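Local coordinates for berberine bridge enzyme-like 28 (Arabidopsis thaliana, PDB 5D79), which is a secreted FAD-linked oxidoreductase of the berberine bridge enzyme-like group, involved in adaptation to salt stress, at residues Lys348-Ser351 with Leu352-Thr356; Pro375-Glu378 with Ala379-Gln382; Leu388-Pro391 with Glu392-Leu395. One frame throughout, in Å; residues are numbered along the deposited sequence.

How the contacts relate
All three contacts are local and follow one another along the chain. Contact 1 lies in the loop between helix 336-343 and strand 363-372, an edge strand of the seven-stranded antiparallel sheet. Contact 2 comes just after that strand and opens helix 378-388. Contact 3 follows the same helix and leads into strand 396-402 of the sheet. Contacts 2 and 3 are therefore neighbours: their centres are 19 Å apart and their nearest atoms about 6 Å apart, without touching. Contact 1 is remote from both, with centres 38 Å from contact 2 and 30 Å from contact 3. All three lie away from the FAD pocket.

Contact 1: Lys348-Ser351 with Leu352-Thr356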
loop_
_atom_site.group_PDB
_atom_site.type_symbol
_atom_site.label_atom_id
_atom_site.label_comp_id
_atom_site.label_asym_id
_atom_site.label_seq_id
_atom_site.Cartn_x
_atom_site.Cartn_y
_atom_site.Cartn_z
ATOM N N LYS A 348 12.764 18.822 -10.269
ATOM C CA LYS A 348 12.732 19.748 -9.139
ATOM C C LYS A 348 12.137 21.074 -9.580
ATOM O O LYS A 348 12.468 21.595 -10.645
ATOM C CB LYS A 348 14.126 19.949 -8.525
ATOM C CG LYS A 348 15.081 20.839 -9.289
ATOM C CD LYS A 348 16.381 21.025 -8.512
ATOM C CE LYS A 348 16.209 21.950 -7.313
ATOM N NZ LYS A 348 17.527 22.413 -6.764
ATOM N N GLY A 349 11.225 21.601 -8.774
ATOM C CA GLY A 349 10.528 22.815 -9.148
ATOM C C GLY A 349 9.349 22.575 -10.079
ATOM O O GLY A 349 8.823 23.512 -10.680
ATOM N N GLU A 350 8.935 21.317 -10.198
ATOM C CA GLU A 350 7.729 20.963 -10.945
ATOM C C GLU A 350 6.467 21.505 -10.253
ATOM O O GLU A 350 6.449 21.676 -9.031
ATOM C CB GLU A 350 7.641 19.438 -11.094
ATOM C CG GLU A 350 6.466 18.927 -11.913
ATOM C CD GLU A 350 6.747 18.925 -13.396
ATOM O OE1 GLU A 350 7.138 19.984 -13.930
ATOM O OE2 GLU A 350 6.591 17.855 -14.026
ATOM N N SER A 351 5.422 21.773 -11.032
ATOM C CA SER A 351 4.146 22.239 -10.483
ATOM C C SER A 351 3.469 21.148 -9.638
ATOM O O SER A 351 3.519 19.964 -9.985
ATOM C CB SER A 351 3.205 22.711 -11.611
ATOM O OG SER A 351 2.685 21.636 -12.387
ATOM N N LEU A 352 2.841 21.553 -8.531
ATOM C CA LEU A 352 2.190 20.615 -7.615
ATOM C C LEU A 352 1.059 19.829 -8.280
ATOM O O LEU A 352 0.638 18.790 -7.781
ATOM C CB LEU A 352 1.640 21.354 -6.401
ATOM C CG LEU A 352 2.649 22.101 -5.536
ATOM C CD1 LEU A 352 1.937 22.807 -4.377
ATOM C CD2 LEU A 352 3.708 21.130 -5.044
ATOM N N GLY A 353 0.573 20.335 -9.405
ATOM C CA GLY A 353 -0.532 19.722 -10.114
ATOM C C GLY A 353 -0.314 18.306 -10.601
ATOM O O GLY A 353 -1.278 17.603 -10.870
ATOM N N VAL A 354 0.938 17.871 -10.709
ATOM C CA VAL A 354 1.218 16.524 -11.201
ATOM C C VAL A 354 0.763 15.480 -10.197
ATOM O O VAL A 354 0.649 14.296 -10.515
ATOM C CB VAL A 354 2.704 16.320 -11.497
ATOM C CG1 VAL A 354 3.182 17.373 -12.477
ATOM C CG2 VAL A 354 3.519 16.368 -10.219
ATOM N N LEU A 355 0.499 15.927 -8.976
ATOM C CA LEU A 355 0.033 15.039 -7.927
ATOM C C LEU A 355 -1.344 14.498 -8.248
ATOM O O LEU A 355 -1.721 13.419 -7.788
ATOM C CB LEU A 355 0.014 15.773 -6.597
ATOM C CG LEU A 355 1.423 16.154 -6.165
ATOM C CD1 LEU A 355 1.344 16.833 -4.828
ATOM C CD2 LEU A 355 2.336 14.929 -6.115
ATOM N N THR A 356 -2.067 15.258 -9.067
ATOM C CA THR A 356 -3.449 14.976 -9.433
ATOM C C THR A 356 -3.609 14.077 -10.656
ATOM O O THR A 356 -4.728 13.713 -10.993
ATOM C CB THR A 356 -4.211 16.276 -9.712
ATOM O OG1 THR A 356 -3.796 16.810 -10.967
ATOM C CG2 THR A 356 -3.913 17.296 -8.642
#
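Leu352 follows directly on Ser351, but its side chain turns from the 348-351 segment. It packs against Tyr158 and Lys162 of helix 153-163 and Leu341 of helix 336-343. Gly353 follows, and its carbonyl is used later in the turn. Val354 makes the main contact. Its N-H points almost straight at Ser351 O, at an N-H...O angle of 176°, but the bond is weak because Val354 N is 3.4 Å from Ser351 O. Both Val354 methyls, CG1 and CG2, also lie 3.6 Å from Ser351 O. This reach back over three residues is the pattern of a 3-10 turn, here running from Leu352 to Thr356 on the surface, in the loop between helix 336-343 and strand 363-372. CG1 of Val354 meets Glu350 CG at 3.7 Å, and the two side chains pass at a slant. Glu350 bends at its second torsion (chi2 84°), which brings OE2 to 3.8 Å from the same Val354 CG1. Leu355 N continues the turn, bonding to Leu352 O at 3.1 Å. The Leu355 side chain is buried against Ile337, Val340 and Leu341 of helix 336-343. Thr356 closes the turn with two bonds to one acceptor. Its N reaches Gly353 O at 3.1 Å, and its OG1 donates to Gly353 O at 2.6 Å, in the carbonyl plane.

Contact 2: Pro375-Glu378 with Ala379-Gln382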
loop_
_atom_site.group_PDB
_atom_site.type_symbol
_atom_site.label_atom_id
_atom_site.label_comp_id
_atom_site.label_asym_id
_atom_site.label_seq_id
_atom_site.Cartn_x
_atom_site.Cartn_y
_atom_site.Cartn_z
ATOM N N PRO A 375 20.122 -6.958 12.801
ATOM C CA PRO A 375 20.920 -6.638 11.611
ATOM C C PRO A 375 21.395 -7.875 10.849
ATOM O O PRO A 375 21.912 -8.813 11.458
ATOM C CB PRO A 375 22.101 -5.855 12.192
ATOM C CG PRO A 375 21.540 -5.234 13.416
ATOM C CD PRO A 375 20.673 -6.307 14.003
ATOM N N ILE A 376 21.180 -7.883 9.538
ATOM C CA ILE A 376 21.632 -8.981 8.704
ATOM C C ILE A 376 23.136 -8.853 8.525
ATOM O O ILE A 376 23.673 -7.740 8.563
ATOM C CB ILE A 376 20.926 -8.988 7.343
ATOM C CG1 ILE A 376 21.514 -7.900 6.438
ATOM C CG2 ILE A 376 19.427 -8.825 7.548
ATOM C CD1 ILE A 376 20.902 -7.816 5.076
ATOM N N PRO A 377 23.828 -9.991 8.358
ATOM C CA PRO A 377 25.287 -9.986 8.230
ATOM C C PRO A 377 25.790 -9.313 6.960
ATOM O O PRO A 377 25.082 -9.277 5.957
ATOM C CB PRO A 377 25.640 -11.477 8.211
ATOM C CG PRO A 377 24.414 -12.150 7.767
ATOM C CD PRO A 377 23.295 -11.362 8.376
ATOM N N GLU A 378 27.016 -8.804 7.027
ATOM C CA GLU A 378 27.684 -8.194 5.889
ATOM C C GLU A 378 27.581 -9.101 4.674
ATOM O O GLU A 378 27.395 -8.629 3.558
ATOM C CB GLU A 378 29.148 -7.921 6.227
ATOM C CG GLU A 378 29.946 -7.263 5.111
ATOM C CD GLU A 378 31.425 -7.109 5.458
ATOM O OE1 GLU A 378 31.977 -8.000 6.153
ATOM O OE2 GLU A 378 32.031 -6.096 5.028
ATOM N N ALA A 379 27.688 -10.405 4.918
ATOM C CA ALA A 379 27.580 -11.425 3.881
ATOM C C ALA A 379 26.220 -11.392 3.186
ATOM O O ALA A 379 26.134 -11.580 1.971
ATOM C CB ALA A 379 27.831 -12.799 4.474
ATOM N N ALA A 380 25.157 -11.167 3.952
ATOM C CA ALA A 380 23.831 -11.073 3.365
ATOM C C ALA A 380 23.735 -9.846 2.464
ATOM O O ALA A 380 23.158 -9.897 1.372
ATOM C CB ALA A 380 22.773 -11.018 4.442
ATOM N N ILE A 381 24.303 -8.740 2.926
ATOM C CA ILE A 381 24.246 -7.486 2.180
ATOM C C ILE A 381 24.963 -7.597 0.825
ATOM O O ILE A 381 24.471 -7.104 -0.199
ATOM C CB ILE A 381 24.840 -6.320 3.007
ATOM C CG1 ILE A 381 24.029 -6.125 4.282
ATOM C CG2 ILE A 381 24.827 -5.021 2.207
ATOM C CD1 ILE A 381 24.777 -5.395 5.354
ATOM N N GLN A 382 26.112 -8.260 0.813
ATOM C CA GLN A 382 26.871 -8.410 -0.422
ATOM C C GLN A 382 26.125 -9.273 -1.426
ATOM O O GLN A 382 26.145 -8.998 -2.618
ATOM C CB GLN A 382 28.248 -9.003 -0.134
ATOM C CG GLN A 382 29.062 -8.156 0.827
ATOM C CD GLN A 382 30.419 -8.746 1.116
ATOM O OE1 GLN A 382 31.446 -8.112 0.876
ATOM N NE2 GLN A 382 30.435 -9.973 1.631
#
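Ile376 reaches forward onto Ala380 and Ile381 at the start of helix 378-388. Pro377 is the N-cap, so the Ile376-Ile381 pair joins the residue before the cap to the fourth residue after it. This is a hydrophobic staple. Ile376 CD1 lies 3.6 Å from Ile381 CG1 and 3.8 Å from Ala380 CB. The chi1 of 76° sets Ile376 CG1 between its own backbone N and carbonyl carbon, and from there the branch runs out over the first turn. Pro377 adds its ring to the same patch, with CG 3.9 Å from Ala380 CB. Tyr461 touches Ile376, Pro377 and Ala380 from a loop. An alanine in place of Ile376 would probably leave Ile381 CG1 without its partner in the staple and open a gap between it and Tyr461.

The polar atoms are held mainly by backbone bonds. Ile376 N donates to Gln274 OE1 of helix 263-276, which ties the segment before the cap to that helix. Pro377 has no side-chain acceptor for the N-H groups of the first turn. Its carbonyl makes the usual bond to the fourth residue on: Pro377 O takes the N-H of Ile381 at 3.2 Å, with the donor in the carbonyl plane. It also takes Ala380 N at 2.8 Å, but that bond is weak because its N-H...O angle is only 124°. The next bond joins Gln382 N to Glu378 O at 3.1 Å, with the donor tilted 17° from the carbonyl plane. Further along, Gln382 O accepts a weak bond from Lys263 NZ. The aliphatic part of Gln382 leans on the acceptor of its own N-H: Gln382 CG is 3.2 Å from Glu378 O.

Contact 3: Leu388-Pro391 with Glu392-Leu395; sequences LEAP and EARL
Glu392 folds back beside Pro391 and over Ala390 in a type I beta turn, Ala390 to Ala393, in the loop between helix 378-388 and strand 396-402. The turn is held by Ala393 N, which donates to Ala390 O at 3.0 Å; the donor stands well above the carbonyl plane. Arg394 N adds a weak bond to Pro391 O. The Glu392 side chain starts with CB 3.7 Å from Pro391 C. CG then leaves between the backbone N and the carbonyl carbon (chi1 74°), and a bend at the next torsion (chi2 -84°) brings the carboxylate round. CD lies 3.9 Å from Ala390 CB. OE1 rests against the proline ring, 3.3 Å from Pro391 CD. OE2 looks onto Ala390, 3.9 Å from its CB. Lys446 and Trp450 of helix 441-458 also touch this side chain. Trp450 touches the two alanines as well, where Ala390 CB meets Ala393 CB at 4.1 Å. Leu388 O accepts from Arg292 NH2 of strand 284-292 and from a water. That water donates to Leu388 O at 2.6 Å and, more weakly, to Ala393 O at 3.3 Å.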
loop_
_atom_site.group_PDB
_atom_site.type_symbol
_atom_site.label_atom_id
_atom_site.label_comp_id
_atom_site.label_asym_id
_atom_site.label_seq_id
_atom_site.Cartn_x
_atom_site.Cartn_y
_atom_site.Cartn_z
ATOM N N LEU A 388 21.318 -8.118 -7.744
ATOM C CA LEU A 388 20.812 -6.997 -8.527
ATOM C C LEU A 388 21.625 -6.758 -9.803
ATOM O O LEU A 388 21.178 -6.065 -10.717
ATOM C CB LEU A 388 20.783 -5.728 -7.674
ATOM C CG LEU A 388 19.574 -5.589 -6.747
ATOM C CD1 LEU A 388 19.899 -4.660 -5.611
ATOM C CD2 LEU A 388 18.375 -5.072 -7.514
ATOM N N GLU A 389 22.816 -7.343 -9.872
ATOM C CA GLU A 389 23.613 -7.291 -11.090
ATOM C C GLU A 389 23.034 -8.193 -12.189
ATOM O O GLU A 389 23.488 -8.149 -13.336
ATOM C CB GLU A 389 25.056 -7.687 -10.795
ATOM C CG GLU A 389 25.638 -7.013 -9.566
ATOM C CD GLU A 389 27.084 -7.416 -9.300
ATOM O OE1 GLU A 389 27.554 -8.405 -9.904
ATOM O OE2 GLU A 389 27.755 -6.740 -8.490
ATOM N N ALA A 390 22.046 -9.012 -11.830
ATOM C CA ALA A 390 21.385 -9.923 -12.771
ATOM C C ALA A 390 20.709 -9.151 -13.897
ATOM O O ALA A 390 20.184 -8.065 -13.667
ATOM C CB ALA A 390 20.368 -10.797 -12.045
ATOM N N PRO A 391 20.722 -9.711 -15.121
ATOM C CA PRO A 391 20.164 -8.996 -16.270
ATOM C C PRO A 391 18.696 -8.680 -16.056
ATOM O O PRO A 391 18.259 -7.574 -16.371
ATOM C CB PRO A 391 20.347 -9.983 -17.431
ATOM C CG PRO A 391 21.375 -10.959 -16.970
ATOM C CD PRO A 391 21.200 -11.058 -15.491
ATOM N N GLU A 392 17.958 -9.639 -15.501
ATOM C CA GLU A 392 16.519 -9.490 -15.307
ATOM C C GLU A 392 16.204 -8.593 -14.090
ATOM O O GLU A 392 15.050 -8.267 -13.826
ATOM C CB GLU A 392 15.848 -10.879 -15.193
ATOM C CG GLU A 392 16.044 -11.664 -13.883
ATOM C CD GLU A 392 17.343 -12.466 -13.817
ATOM O OE1 GLU A 392 18.224 -12.259 -14.670
ATOM O OE2 GLU A 392 17.484 -13.304 -12.893
ATOM N N ALA A 393 17.238 -8.159 -13.376
ATOM C CA ALA A 393 17.050 -7.214 -12.274
ATOM C C ALA A 393 17.349 -5.761 -12.670
ATOM O O ALA A 393 17.604 -4.927 -11.799
ATOM C CB ALA A 393 17.915 -7.614 -11.085
ATOM N N ARG A 394 17.326 -5.464 -13.971
ATOM C CA ARG A 394 17.627 -4.118 -14.459
ATOM C C ARG A 394 16.616 -3.090 -13.963
ATOM O O ARG A 394 16.977 -1.941 -13.691
ATOM C CB ARG A 394 17.679 -4.070 -15.993
ATOM C CG ARG A 394 18.245 -2.746 -16.507
ATOM C CD ARG A 394 18.374 -2.706 -18.011
ATOM N NE ARG A 394 17.074 -2.796 -18.682
ATOM C CZ ARG A 394 16.302 -1.750 -18.980
ATOM N NH1 ARG A 394 16.690 -0.523 -18.654
ATOM N NH2 ARG A 394 15.138 -1.930 -19.599
ATOM N N LEU A 395 15.352 -3.490 -13.847
ATOM C CA LEU A 395 14.339 -2.579 -13.317
ATOM C C LEU A 395 13.821 -3.038 -11.959
ATOM O O LEU A 395 12.700 -2.731 -11.571
ATOM C CB LEU A 395 13.186 -2.426 -14.302
ATOM C CG LEU A 395 13.551 -1.839 -15.669
ATOM C CD1 LEU A 395 12.283 -1.429 -16.404
ATOM C CD2 LEU A 395 14.501 -0.668 -15.527
HETATM O O HOH W 1 20.280 -3.707 -10.214
#